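Local coordinates for protein 6-phospho-beta-glucosidase (Thermotoga maritima, PDB 1UP7) that hydrolyses 6-phospho-beta-glucosides such as cellobiose 6'-phosphate to glucose 6-phosphate and glucose, using NAD+ and a manganese ion, at residues Pro16-Val19 with Lys20-Asp24; Leu23-Ser26 with Glu27-Ile31; Gly145-Thr148 with Glu149-Asn153; Cys338-Ser342 with Gly343-Thr347. All blocks are in the same frame, centred on the assembly; numbering follows the deposited sequence.

Contact 1: residues Pro16-Val19 with Lys20-Asp24; sequences PELV and KGLLD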
ATOM      1  N   PRO A  16     -12.017  25.900  34.544  1.00 17.84           N
ATOM      2  CA  PRO A  16     -11.880  25.428  35.925  1.00 18.13           C
ATOM      3  C   PRO A  16     -11.687  23.919  35.986  1.00 18.63           C
ATOM      4  O   PRO A  16     -10.865  23.448  36.765  1.00 18.77           O
ATOM      5  CB  PRO A  16     -13.224  25.812  36.570  1.00 17.53           C
ATOM      6  CG  PRO A  16     -13.706  26.970  35.762  1.00 17.07           C
ATOM      7  CD  PRO A  16     -13.309  26.604  34.359  1.00 17.66           C
ATOM      8  N   GLU A  17     -12.414  23.172  35.159  1.00 19.04           N
ATOM      9  CA  GLU A  17     -12.235  21.717  35.091  1.00 19.82           C
ATOM     10  C   GLU A  17     -10.876  21.332  34.526  1.00 19.20           C
ATOM     11  O   GLU A  17     -10.222  20.430  35.050  1.00 19.63           O
ATOM     12  CB  GLU A  17     -13.391  21.046  34.308  1.00 20.58           C
ATOM     13  CG  GLU A  17     -13.780  19.644  34.768  1.00 24.23           C
ATOM     14  CD  GLU A  17     -14.485  19.581  36.133  1.00 29.39           C
ATOM     15  OE1 GLU A  17     -15.511  20.289  36.374  1.00 32.04           O
ATOM     16  OE2 GLU A  17     -14.026  18.776  36.981  1.00 31.42           O
ATOM     17  N   LEU A  18     -10.425  22.007  33.474  1.00 18.46           N
ATOM     18  CA  LEU A  18      -9.065  21.770  32.997  1.00 17.95           C
ATOM     19  C   LEU A  18      -8.027  21.960  34.097  1.00 17.90           C
ATOM     20  O   LEU A  18      -7.139  21.128  34.283  1.00 17.88           O
ATOM     21  CB  LEU A  18      -8.730  22.666  31.826  1.00 17.61           C
ATOM     22  CG  LEU A  18      -7.305  22.543  31.302  1.00 16.67           C
ATOM     23  CD1 LEU A  18      -7.126  21.256  30.509  1.00 13.70           C
ATOM     24  CD2 LEU A  18      -7.052  23.787  30.445  1.00 16.54           C
ATOM     25  N   VAL A  19      -8.174  23.047  34.836  1.00 17.65           N
ATOM     26  CA  VAL A  19      -7.269  23.387  35.914  1.00 17.85           C
ATOM     27  C   VAL A  19      -7.273  22.319  37.034  1.00 18.14           C
ATOM     28  O   VAL A  19      -6.211  21.931  37.557  1.00 18.09           O
ATOM     29  CB  VAL A  19      -7.608  24.803  36.422  1.00 17.32           C
ATOM     30  CG1 VAL A  19      -6.987  25.068  37.740  1.00 15.31           C
ATOM     31  CG2 VAL A  19      -7.136  25.815  35.381  1.00 17.69           C
ATOM     32  N   LYS A  20      -8.467  21.848  37.379  1.00 18.32           N
ATOM     33  CA  LYS A  20      -8.639  20.750  38.320  1.00 18.99           C
ATOM     34  C   LYS A  20      -7.847  19.524  37.857  1.00 18.46           C
ATOM     35  O   LYS A  20      -7.110  18.936  38.627  1.00 18.34           O
ATOM     36  CB  LYS A  20     -10.136  20.417  38.465  1.00 19.59           C
ATOM     37  CG  LYS A  20     -10.475  19.038  39.062  1.00 21.12           C
ATOM     38  CD  LYS A  20     -11.394  19.178  40.254  1.00 25.09           C
ATOM     39  CE  LYS A  20     -12.034  17.830  40.679  1.00 28.17           C
ATOM     40  NZ  LYS A  20     -13.152  17.422  39.730  1.00 29.62           N
ATOM     41  N   GLY A  21      -8.012  19.160  36.593  1.00 18.00           N
ATOM     42  CA  GLY A  21      -7.203  18.129  35.969  1.00 17.94           C
ATOM     43  C   GLY A  21      -5.701  18.356  36.081  1.00 18.23           C
ATOM     44  O   GLY A  21      -4.966  17.455  36.464  1.00 18.40           O
ATOM     45  N   LEU A  22      -5.239  19.559  35.758  1.00 18.16           N
ATOM     46  CA  LEU A  22      -3.823  19.884  35.845  1.00 18.11           C
ATOM     47  C   LEU A  22      -3.314  19.833  37.288  1.00 18.52           C
ATOM     48  O   LEU A  22      -2.196  19.391  37.534  1.00 18.71           O
ATOM     49  CB  LEU A  22      -3.512  21.228  35.179  1.00 17.28           C
ATOM     50  CG  LEU A  22      -3.776  21.292  33.670  1.00 17.00           C
ATOM     51  CD1 LEU A  22      -3.613  22.734  33.107  1.00 15.74           C
ATOM     52  CD2 LEU A  22      -2.877  20.314  32.938  1.00 15.01           C
ATOM     53  N   LEU A  23      -4.149  20.252  38.237  1.00 18.64           N
ATOM     54  CA  LEU A  23      -3.802  20.158  39.646  1.00 18.92           C
ATOM     55  C   LEU A  23      -3.592  18.709  40.049  1.00 19.11           C
ATOM     56  O   LEU A  23      -2.666  18.405  40.787  1.00 18.91           O
ATOM     57  CB  LEU A  23      -4.885  20.791  40.535  1.00 18.23           C
ATOM     58  CG  LEU A  23      -4.921  22.331  40.645  1.00 19.45           C
ATOM     59  CD1 LEU A  23      -6.276  22.810  41.218  1.00 17.85           C
ATOM     60  CD2 LEU A  23      -3.724  22.951  41.405  1.00 14.99           C
ATOM     61  N   ASP A  24      -4.459  17.826  39.557  1.00 19.78           N
ATOM     62  CA  ASP A  24      -4.424  16.405  39.897  1.00 20.72           C
ATOM     63  C   ASP A  24      -3.145  15.715  39.416  1.00 20.47           C
ATOM     64  O   ASP A  24      -2.621  14.862  40.106  1.00 21.05           O
ATOM     65  CB  ASP A  24      -5.645  15.668  39.320  1.00 21.45           C
ATOM     66  CG  ASP A  24      -6.937  15.901  40.117  1.00 24.50           C
ATOM     67  OD1 ASP A  24      -6.921  16.453  41.257  1.00 26.89           O
ATOM     68  OD2 ASP A  24      -8.058  15.560  39.661  1.00 28.92           O
TER
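P16 accepts from K20 at the start of helix 15-25, the first helix of the NAD-binding Rossmann fold. The bond runs from K20 N to P16 O (2.9 Å) and is one of four successive i to i+4 backbone bonds here. E17 comes next. Its carbonyl takes the nearly straight bond from G21 N (176° at the hydrogen). Its side chain bends at chi2 (70°), which carries the carboxylate along the helix beside the K20 chain. The two side chains point the same way, and E17 OE2 forms a salt bridge with K20 NZ at 3.2 Å, met nearly along the C-O bond. A leucine in place of E17 would probably leave the K20 ammonium without this mate and free to swing. L18 turns to the other side, toward the sheet. Its CG lies anti to the backbone N (chi1 177°) and meets L22 CD1 at 4.1 Å. L18 also packs on V7, and L22 on I5 and V34, so this pair seats the helix on strands 4-8 and 33-37. The L18 side chain is about 6 Å from the bound NAD. V19 faces helix 41-55, where it packs on V51 and V55. It ends the segment with a short backbone bond, L23 N to V19 O at 2.7 Å, and a looser apolar touch between V19 CG1 and L23 CD1 at 4.2 Å.

Contact 2: residues Leu23-Ser26 with Glu27-Ile31; sequences LDIS and EDVRI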
ATOM      1  N   LEU A  23      -4.149  20.252  38.237  1.00 18.64           N
ATOM      2  CA  LEU A  23      -3.802  20.158  39.646  1.00 18.92           C
ATOM      3  C   LEU A  23      -3.592  18.709  40.049  1.00 19.11           C
ATOM      4  O   LEU A  23      -2.666  18.405  40.787  1.00 18.91           O
ATOM      5  CB  LEU A  23      -4.885  20.791  40.535  1.00 18.23           C
ATOM      6  CG  LEU A  23      -4.921  22.331  40.645  1.00 19.45           C
ATOM      7  CD1 LEU A  23      -6.276  22.810  41.218  1.00 17.85           C
ATOM      8  CD2 LEU A  23      -3.724  22.951  41.405  1.00 14.99           C
ATOM      9  N   ASP A  24      -4.459  17.826  39.557  1.00 19.78           N
ATOM     10  CA  ASP A  24      -4.424  16.405  39.897  1.00 20.72           C
ATOM     11  C   ASP A  24      -3.145  15.715  39.416  1.00 20.47           C
ATOM     12  O   ASP A  24      -2.621  14.862  40.106  1.00 21.05           O
ATOM     13  CB  ASP A  24      -5.645  15.668  39.320  1.00 21.45           C
ATOM     14  CG  ASP A  24      -6.937  15.901  40.117  1.00 24.50           C
ATOM     15  OD1 ASP A  24      -6.921  16.453  41.257  1.00 26.89           O
ATOM     16  OD2 ASP A  24      -8.058  15.560  39.661  1.00 28.92           O
ATOM     17  N   ILE A  25      -2.654  16.069  38.233  1.00 20.16           N
ATOM     18  CA  ILE A  25      -1.416  15.470  37.730  1.00 19.91           C
ATOM     19  C   ILE A  25      -0.169  16.179  38.284  1.00 20.44           C
ATOM     20  O   ILE A  25       0.955  15.655  38.179  1.00 20.70           O
ATOM     21  CB  ILE A  25      -1.399  15.371  36.165  1.00 19.59           C
ATOM     22  CG1 ILE A  25      -1.343  16.762  35.499  1.00 18.91           C
ATOM     23  CG2 ILE A  25      -2.612  14.530  35.646  1.00 17.71           C
ATOM     24  CD1 ILE A  25      -0.600  16.783  34.184  1.00 15.12           C
ATOM     25  N   SER A  26      -0.375  17.336  38.922  1.00 20.49           N
ATOM     26  CA  SER A  26       0.733  18.163  39.417  1.00 20.55           C
ATOM     27  C   SER A  26       1.504  17.512  40.561  1.00 20.64           C
ATOM     28  O   SER A  26       2.572  17.980  40.937  1.00 20.47           O
ATOM     29  CB  SER A  26       0.256  19.581  39.784  1.00 20.37           C
ATOM     30  OG  SER A  26      -0.087  19.675  41.154  1.00 20.95           O
ATOM     31  N   GLU A  27       0.967  16.420  41.088  1.00 21.40           N
ATOM     32  CA  GLU A  27       1.666  15.594  42.077  1.00 22.18           C
ATOM     33  C   GLU A  27       2.567  14.539  41.422  1.00 22.11           C
ATOM     34  O   GLU A  27       3.487  14.031  42.063  1.00 22.36           O
ATOM     35  CB  GLU A  27       0.658  14.870  42.976  1.00 22.84           C
ATOM     36  CG  GLU A  27       0.048  15.693  44.108  1.00 25.63           C
ATOM     37  CD  GLU A  27      -1.451  15.419  44.262  1.00 29.50           C
ATOM     38  OE1 GLU A  27      -2.225  15.751  43.304  1.00 29.25           O
ATOM     39  OE2 GLU A  27      -1.849  14.862  45.333  1.00 29.15           O
ATOM     40  N   ASP A  28       2.273  14.185  40.169  1.00 22.26           N
ATOM     41  CA  ASP A  28       3.071  13.199  39.429  1.00 22.58           C
ATOM     42  C   ASP A  28       4.127  13.891  38.563  1.00 22.13           C
ATOM     43  O   ASP A  28       5.211  13.351  38.370  1.00 22.26           O
ATOM     44  CB  ASP A  28       2.180  12.313  38.525  1.00 23.10           C
ATOM     45  CG  ASP A  28       1.001  11.655  39.275  1.00 26.05           C
ATOM     46  OD1 ASP A  28       1.205  11.142  40.409  1.00 29.44           O
ATOM     47  OD2 ASP A  28      -0.169  11.595  38.792  1.00 28.20           O
ATOM     48  N   VAL A  29       3.785  15.059  38.009  1.00 21.46           N
ATOM     49  CA  VAL A  29       4.703  15.792  37.149  1.00 21.22           C
ATOM     50  C   VAL A  29       4.801  17.256  37.585  1.00 21.23           C
ATOM     51  O   VAL A  29       3.863  17.829  38.142  1.00 21.17           O
ATOM     52  CB  VAL A  29       4.339  15.677  35.626  1.00 21.77           C
ATOM     53  CG1 VAL A  29       4.393  14.222  35.157  1.00 22.15           C
ATOM     54  CG2 VAL A  29       2.966  16.287  35.301  1.00 21.24           C
ATOM     55  N   ARG A  30       5.950  17.855  37.327  1.00 21.03           N
ATOM     56  CA  ARG A  30       6.204  19.214  37.730  1.00 21.01           C
ATOM     57  C   ARG A  30       5.546  20.194  36.734  1.00 20.67           C
ATOM     58  O   ARG A  30       5.734  20.098  35.519  1.00 20.89           O
ATOM     59  CB  ARG A  30       7.712  19.396  37.901  1.00 20.95           C
ATOM     60  CG  ARG A  30       8.290  20.690  37.402  1.00 23.50           C
ATOM     61  CD  ARG A  30       9.695  20.950  37.924  1.00 24.86           C
ATOM     62  NE  ARG A  30       9.976  22.376  38.051  1.00 25.90           N
ATOM     63  CZ  ARG A  30      10.802  22.893  38.959  1.00 27.40           C
ATOM     64  NH1 ARG A  30      11.427  22.101  39.832  1.00 26.34           N
ATOM     65  NH2 ARG A  30      10.998  24.208  39.002  1.00 26.99           N
ATOM     66  N   ILE A  31       4.713  21.086  37.258  1.00 20.00           N
ATOM     67  CA  ILE A  31       4.136  22.159  36.467  1.00 19.27           C
ATOM     68  C   ILE A  31       4.511  23.474  37.148  1.00 19.34           C
ATOM     69  O   ILE A  31       4.137  23.709  38.292  1.00 19.14           O
ATOM     70  CB  ILE A  31       2.587  22.009  36.351  1.00 19.43           C
ATOM     71  CG1 ILE A  31       2.194  20.745  35.582  1.00 19.47           C
ATOM     72  CG2 ILE A  31       1.952  23.228  35.639  1.00 18.87           C
ATOM     73  CD1 ILE A  31       0.707  20.415  35.703  1.00 18.76           C
TER
HETATM   74  O   HOH W   1       3.822  20.462  40.105  1.00 35.49           O
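The C-terminal end of helix 15-25 is where I25 meets V29 and I31 as the chain turns toward strand 33-37. I25 O is gripped by two backbone donors. V29 N donates to I25 O at 2.9 Å (161° at the hydrogen), nearly in line with the carbonyl bond. D28 N comes from above the carbonyl plane, at 2.8 Å from I25 O and with a more bent bond (143°). The I25 side chain covers the same turn. Its CG1 stands between the backbone N and the carbonyl carbon (chi1 67°), and CD1 reaches V29 CG2 at 3.8 Å. The same CD1 meets I31 CD1 at 4.1 Å, the two side chains crossing at about a right angle. This turn is the link between helix and strand in the first beta-alpha-beta unit of the Rossmann fold. I25 also packs on A301 and R305, and V29 on E308, so helix 296-308 covers this apolar patch. S26 is tied back to L23. Its OG and its backbone N both donate to L23 O, from the same face of that carbonyl, with S26 OG at 2.9 Å. A water continues the link across the turn: it donates to S26 O (2.9 Å) and accepts from I31 N (3.0 Å). I31 CD1 also comes within 4.2 Å of S26 CB.

Contact 3: residues Gly145-Thr148 with Glu149-Asn153; sequences GHIT and EFVRN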
ATOM      1  N   GLY A 145     -11.003  16.560  14.891  1.00 17.96           N
ATOM      2  CA  GLY A 145     -10.377  15.573  14.029  1.00 17.50           C
ATOM      3  C   GLY A 145     -10.025  16.181  12.673  1.00 17.91           C
ATOM      4  O   GLY A 145      -8.963  15.876  12.098  1.00 17.70           O
ATOM      5  N   HIS A 146     -10.916  17.037  12.175  1.00 17.07           N
ATOM      6  CA  HIS A 146     -10.735  17.696  10.889  1.00 17.66           C
ATOM      7  C   HIS A 146      -9.553  18.684  10.933  1.00 17.71           C
ATOM      8  O   HIS A 146      -8.745  18.773   9.998  1.00 17.61           O
ATOM      9  CB  HIS A 146     -12.018  18.414  10.481  1.00 17.18           C
ATOM     10  CG  HIS A 146     -12.058  18.848   9.047  1.00 17.44           C
ATOM     11  ND1 HIS A 146     -13.197  19.373   8.473  1.00 15.63           N
ATOM     12  CD2 HIS A 146     -11.107  18.850   8.072  1.00 16.14           C
ATOM     13  CE1 HIS A 146     -12.947  19.691   7.212  1.00 14.71           C
ATOM     14  NE2 HIS A 146     -11.693  19.374   6.940  1.00 15.43           N
ATOM     15  N   ILE A 147      -9.442  19.399  12.044  1.00 17.72           N
ATOM     16  CA  ILE A 147      -8.353  20.329  12.247  1.00 16.96           C
ATOM     17  C   ILE A 147      -7.049  19.573  12.368  1.00 17.18           C
ATOM     18  O   ILE A 147      -6.041  19.996  11.844  1.00 17.21           O
ATOM     19  CB  ILE A 147      -8.661  21.270  13.464  1.00 17.42           C
ATOM     20  CG1 ILE A 147      -9.793  22.224  13.081  1.00 15.61           C
ATOM     21  CG2 ILE A 147      -7.392  22.117  13.879  1.00 15.61           C
ATOM     22  CD1 ILE A 147     -10.479  22.880  14.245  1.00 15.80           C
ATOM     23  N   THR A 148      -7.075  18.405  13.003  1.00 17.65           N
ATOM     24  CA  THR A 148      -5.862  17.588  13.071  1.00 17.10           C
ATOM     25  C   THR A 148      -5.446  17.108  11.704  1.00 17.55           C
ATOM     26  O   THR A 148      -4.259  17.143  11.398  1.00 17.64           O
ATOM     27  CB  THR A 148      -6.060  16.375  14.016  1.00 17.90           C
ATOM     28  OG1 THR A 148      -6.515  16.847  15.274  1.00 15.34           O
ATOM     29  CG2 THR A 148      -4.766  15.722  14.347  1.00 14.12           C
ATOM     30  N   GLU A 149      -6.404  16.656  10.879  1.00 17.63           N
ATOM     31  CA  GLU A 149      -6.102  16.271   9.498  1.00 17.83           C
ATOM     32  C   GLU A 149      -5.382  17.433   8.815  1.00 18.00           C
ATOM     33  O   GLU A 149      -4.376  17.261   8.148  1.00 17.82           O
ATOM     34  CB  GLU A 149      -7.372  15.939   8.713  1.00 17.06           C
ATOM     35  CG  GLU A 149      -7.172  15.670   7.212  1.00 17.81           C
ATOM     36  CD  GLU A 149      -6.352  14.415   6.901  1.00 18.71           C
ATOM     37  OE1 GLU A 149      -6.461  13.412   7.629  1.00 17.59           O
ATOM     38  OE2 GLU A 149      -5.599  14.425   5.911  1.00 19.56           O
ATOM     39  N   PHE A 150      -5.924  18.626   9.002  1.00 17.83           N
ATOM     40  CA  PHE A 150      -5.379  19.815   8.386  1.00 17.88           C
ATOM     41  C   PHE A 150      -3.953  20.138   8.874  1.00 18.30           C
ATOM     42  O   PHE A 150      -3.043  20.343   8.044  1.00 18.16           O
ATOM     43  CB  PHE A 150      -6.337  20.974   8.631  1.00 17.95           C
ATOM     44  CG  PHE A 150      -5.812  22.323   8.232  1.00 16.69           C
ATOM     45  CD1 PHE A 150      -5.566  22.628   6.893  1.00 17.38           C
ATOM     46  CD2 PHE A 150      -5.625  23.312   9.202  1.00 14.69           C
ATOM     47  CE1 PHE A 150      -5.125  23.918   6.510  1.00 17.46           C
ATOM     48  CE2 PHE A 150      -5.186  24.576   8.852  1.00 15.19           C
ATOM     49  CZ  PHE A 150      -4.943  24.896   7.497  1.00 16.11           C
ATOM     50  N   VAL A 151      -3.750  20.156  10.192  1.00 17.93           N
ATOM     51  CA  VAL A 151      -2.438  20.454  10.735  1.00 18.01           C
ATOM     52  C   VAL A 151      -1.382  19.376  10.444  1.00 18.70           C
ATOM     53  O   VAL A 151      -0.252  19.711  10.042  1.00 19.08           O
ATOM     54  CB  VAL A 151      -2.453  20.730  12.240  1.00 18.41           C
ATOM     55  CG1 VAL A 151      -1.001  21.008  12.735  1.00 16.90           C
ATOM     56  CG2 VAL A 151      -3.398  21.898  12.574  1.00 17.26           C
ATOM     57  N   ARG A 152      -1.729  18.111  10.624  1.00 18.33           N
ATOM     58  CA  ARG A 152      -0.765  17.026  10.377  1.00 18.61           C
ATOM     59  C   ARG A 152      -0.389  16.873   8.908  1.00 18.70           C
ATOM     60  O   ARG A 152       0.786  16.684   8.584  1.00 18.63           O
ATOM     61  CB  ARG A 152      -1.310  15.689  10.881  1.00 17.42           C
ATOM     62  CG  ARG A 152      -1.405  15.616  12.381  1.00 18.15           C
ATOM     63  CD  ARG A 152      -0.086  15.789  13.110  1.00 17.47           C
ATOM     64  NE  ARG A 152       0.954  14.909  12.584  1.00 19.16           N
ATOM     65  CZ  ARG A 152       1.165  13.655  12.987  1.00 19.96           C
ATOM     66  NH1 ARG A 152       0.409  13.082  13.910  1.00 16.36           N
ATOM     67  NH2 ARG A 152       2.140  12.962  12.444  1.00 20.59           N
ATOM     68  N   ASN A 153      -1.386  16.958   8.024  1.00 18.50           N
ATOM     69  CA  ASN A 153      -1.174  16.606   6.623  1.00 18.68           C
ATOM     70  C   ASN A 153      -0.985  17.768   5.661  1.00 18.34           C
ATOM     71  O   ASN A 153      -0.514  17.580   4.552  1.00 18.67           O
ATOM     72  CB  ASN A 153      -2.289  15.649   6.160  1.00 18.49           C
ATOM     73  CG  ASN A 153      -2.135  14.263   6.778  1.00 18.10           C
ATOM     74  OD1 ASN A 153      -1.023  13.852   7.114  1.00 17.25           O
ATOM     75  ND2 ASN A 153      -3.243  13.556   6.949  1.00 19.13           N
TER
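The F150 ring has the carbonyl oxygen I147 O at its edge, near the ring plane, and stacks with F119 of helix 109-131. The H146 ring meets F119 edge-to-face, and its NE2 is bonded to E368 O. Both rings also pack on I372 of helix 355-376, so this side of the helix is wedged between two others. The F150 ring leads away from the preceding turn because CG is anti to the backbone N (chi1 171°). The F150 backbone N still bonds back to H146 O at 3.0 Å. A further flat group is the E149 carboxylate. N153 ND2 donates to E149 OE2 at 2.7 Å, nearly straight (170°). The oxygen is met from above the carboxylate plane, while it lies in the plane of the N153 amide. K365 and R369 make salt bridges to the same carboxylate, so this buried charge is well matched and is likely to stay ionised. T148 and R152 lie side by side, pointing the same way, T148 CG2 against R152 CG at 3.9 Å. T148 OG1 turns back to S144 O. I147 CG2 and V151 CG2 touch at 4.2 Å, and both residues pack on F160 of strand 160-162. V151 N bonds to I147 O (2.8 Å) and R152 N to T148 O (2.8 Å). This is the crossover helix of the beta-alpha-beta unit 136-139, 144-155, 160-162 in the Rossmann fold; its I147 side chain lies about 7 Å from the bound NAD.

Contact 4: residues Cys338-Ser342 with Gly343-Thr347; sequences CYVRS and GRVHT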
ATOM      1  N   CYS A 338      -3.298   4.920  21.251  1.00 17.30           N
ATOM      2  CA  CYS A 338      -1.860   5.111  21.049  1.00 17.13           C
ATOM      3  C   CYS A 338      -1.074   4.914  22.334  1.00 16.87           C
ATOM      4  O   CYS A 338      -1.572   5.141  23.430  1.00 16.83           O
ATOM      5  CB  CYS A 338      -1.543   6.505  20.488  1.00 16.42           C
ATOM      6  SG  CYS A 338      -2.365   6.823  18.925  1.00 18.59           S
ATOM      7  N   TYR A 339       0.155   4.448  22.161  1.00 16.42           N
ATOM      8  CA  TYR A 339       1.083   4.260  23.251  1.00 16.14           C
ATOM      9  C   TYR A 339       1.790   5.602  23.410  1.00 16.49           C
ATOM     10  O   TYR A 339       2.459   6.089  22.502  1.00 16.75           O
ATOM     11  CB  TYR A 339       2.067   3.159  22.905  1.00 14.97           C
ATOM     12  CG  TYR A 339       3.149   2.918  23.925  1.00 12.73           C
ATOM     13  CD1 TYR A 339       2.872   2.263  25.124  1.00 11.54           C
ATOM     14  CD2 TYR A 339       4.463   3.299  23.673  1.00 11.09           C
ATOM     15  CE1 TYR A 339       3.855   2.010  26.038  1.00  8.75           C
ATOM     16  CE2 TYR A 339       5.476   3.031  24.581  1.00  9.21           C
ATOM     17  CZ  TYR A 339       5.165   2.392  25.768  1.00  9.42           C
ATOM     18  OH  TYR A 339       6.161   2.137  26.685  1.00 10.73           O
ATOM     19  N   VAL A 340       1.602   6.218  24.555  1.00 16.52           N
ATOM     20  CA  VAL A 340       2.045   7.588  24.740  1.00 16.43           C
ATOM     21  C   VAL A 340       3.186   7.577  25.765  1.00 16.81           C
ATOM     22  O   VAL A 340       3.032   7.095  26.900  1.00 17.05           O
ATOM     23  CB  VAL A 340       0.869   8.515  25.174  1.00 16.09           C
ATOM     24  CG1 VAL A 340       1.368   9.901  25.545  1.00 15.42           C
ATOM     25  CG2 VAL A 340      -0.185   8.619  24.077  1.00 15.42           C
ATOM     26  N   ARG A 341       4.349   8.067  25.349  1.00 16.84           N
ATOM     27  CA  ARG A 341       5.523   7.973  26.207  1.00 17.10           C
ATOM     28  C   ARG A 341       6.539   9.033  25.852  1.00 17.37           C
ATOM     29  O   ARG A 341       6.938   9.153  24.702  1.00 18.08           O
ATOM     30  CB  ARG A 341       6.131   6.589  26.058  1.00 16.94           C
ATOM     31  CG  ARG A 341       7.423   6.346  26.740  1.00 13.36           C
ATOM     32  CD  ARG A 341       7.794   4.868  26.662  1.00 10.62           C
ATOM     33  NE  ARG A 341       9.076   4.636  27.317  1.00 12.29           N
ATOM     34  CZ  ARG A 341       9.593   3.449  27.593  1.00 10.24           C
ATOM     35  NH1 ARG A 341       8.932   2.332  27.295  1.00  7.42           N
ATOM     36  NH2 ARG A 341      10.776   3.395  28.195  1.00  8.32           N
ATOM     37  N   SER A 342       6.958   9.796  26.851  1.00 17.44           N
ATOM     38  CA  SER A 342       8.085  10.728  26.728  1.00 17.64           C
ATOM     39  C   SER A 342       8.031  11.625  25.494  1.00 17.98           C
ATOM     40  O   SER A 342       8.957  11.664  24.691  1.00 18.30           O
ATOM     41  CB  SER A 342       9.408   9.992  26.743  1.00 16.84           C
ATOM     42  OG  SER A 342       9.684   9.551  28.056  1.00 19.06           O
ATOM     43  N   GLY A 343       6.945  12.355  25.340  1.00 17.93           N
ATOM     44  CA  GLY A 343       6.816  13.268  24.231  1.00 18.19           C
ATOM     45  C   GLY A 343       6.389  12.640  22.912  1.00 18.82           C
ATOM     46  O   GLY A 343       6.204  13.360  21.930  1.00 18.39           O
ATOM     47  N   ARG A 344       6.243  11.315  22.855  1.00 19.40           N
ATOM     48  CA  ARG A 344       5.867  10.678  21.574  1.00 19.57           C
ATOM     49  C   ARG A 344       4.588   9.853  21.660  1.00 19.33           C
ATOM     50  O   ARG A 344       4.194   9.383  22.730  1.00 19.26           O
ATOM     51  CB  ARG A 344       7.027   9.875  20.950  1.00 20.30           C
ATOM     52  CG  ARG A 344       8.459  10.423  21.170  1.00 22.00           C
ATOM     53  CD  ARG A 344       9.553   9.339  20.859  1.00 29.44           C
ATOM     54  NE  ARG A 344      10.391   8.904  22.006  1.00 32.68           N
ATOM     55  CZ  ARG A 344      10.134   7.859  22.809  1.00 30.89           C
ATOM     56  NH1 ARG A 344       9.027   7.129  22.652  1.00 29.53           N
ATOM     57  NH2 ARG A 344      10.976   7.575  23.801  1.00 29.86           N
ATOM     58  N   VAL A 345       3.949   9.712  20.512  1.00 19.19           N
ATOM     59  CA  VAL A 345       2.665   9.075  20.384  1.00 19.77           C
ATOM     60  C   VAL A 345       2.930   7.951  19.402  1.00 19.86           C
ATOM     61  O   VAL A 345       3.317   8.214  18.283  1.00 20.77           O
ATOM     62  CB  VAL A 345       1.609  10.100  19.834  1.00 19.99           C
ATOM     63  CG1 VAL A 345       0.329   9.426  19.351  1.00 21.09           C
ATOM     64  CG2 VAL A 345       1.246  11.087  20.909  1.00 20.35           C
ATOM     65  N   HIS A 346       2.778   6.702  19.819  1.00 19.32           N
ATOM     66  CA  HIS A 346       2.951   5.613  18.880  1.00 18.82           C
ATOM     67  C   HIS A 346       1.633   4.898  18.684  1.00 18.64           C
ATOM     68  O   HIS A 346       0.951   4.496  19.612  1.00 19.65           O
ATOM     69  CB  HIS A 346       4.032   4.646  19.325  1.00 18.66           C
ATOM     70  CG  HIS A 346       5.354   5.299  19.562  1.00 20.24           C
ATOM     71  ND1 HIS A 346       6.276   5.503  18.555  1.00 22.38           N
ATOM     72  CD2 HIS A 346       5.917   5.789  20.692  1.00 19.61           C
ATOM     73  CE1 HIS A 346       7.337   6.112  19.053  1.00 21.29           C
ATOM     74  NE2 HIS A 346       7.146   6.289  20.349  1.00 20.32           N
ATOM     75  N   THR A 347       1.298   4.756  17.448  1.00 18.05           N
ATOM     76  CA  THR A 347       0.177   3.991  17.003  1.00 18.73           C
ATOM     77  C   THR A 347       0.360   2.467  17.236  1.00 18.10           C
ATOM     78  O   THR A 347       1.459   1.929  17.092  1.00 17.27           O
ATOM     79  CB  THR A 347       0.025   4.425  15.534  1.00 18.37           C
ATOM     80  OG1 THR A 347      -1.016   5.423  15.460  1.00 21.35           O
ATOM     81  CG2 THR A 347      -0.399   3.352  14.682  1.00 20.26           C
TER
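Y339 and H346 form a hydrogen-bonded pair in a beta hairpin with a two-residue loop, a type I' turn from R341 to R344. Y339 N donates to H346 O at 2.7 Å, and H346 N returns a bond to Y339 O. The Y339 ring edge meets H346 CD2. R341 extends fully, with CG anti to the backbone N (chi1 173°), and its NH1 gives an in-plane bond to Y339 OH (2.8 Å). R341 NH2 bonds to E183 O of the second subunit and forms a salt bridge with D310 of its own chain. R344 instead bends at chi3 (-116°), which folds its guanidinium back over the turn, one face above R341 O and S342 O. R344 NH1 then donates to H346 NE2 at 3.1 Å, in the plane of the imidazole, but the bond is bent (138°). With an alanine here, H346 NE2 would probably lose this donor and F202 of the second subunit its cation-pi partner. H346 ND1 bonds to S349 O of the second subunit, so its ring is held from both nitrogens. The other face of the hairpin carries C338, V340, V345 and T347. V340 packs on L303 and L307 of helix 296-308. V345 CG1 lies 3.7 Å from C338 CB and 3.8 Å from C338 SG.

Overall arrangement
From the N terminus, contacts 1 and 2 follow directly, sharing L23 and D24 on helix 15-25. They touch where L22 O meets I31 CD1. Contact 1 lies within the helix, and contact 2 closes the turn toward strand 33-37. Contact 3 comes later in the same Rossmann domain, on helix 144-155, with its centre about 26 Å from that of contact 1. Contact 4 closes a hairpin in the C-terminal domain at the second subunit. Its nearest atoms are about 7 Å from contact 3 and 10 Å from contact 2. No contact encloses or crosses another. Helix 296-308 packs on both contacts 2 and 4. R320 bonds to N153 of contact 3 and, weakly, to T347 of contact 4.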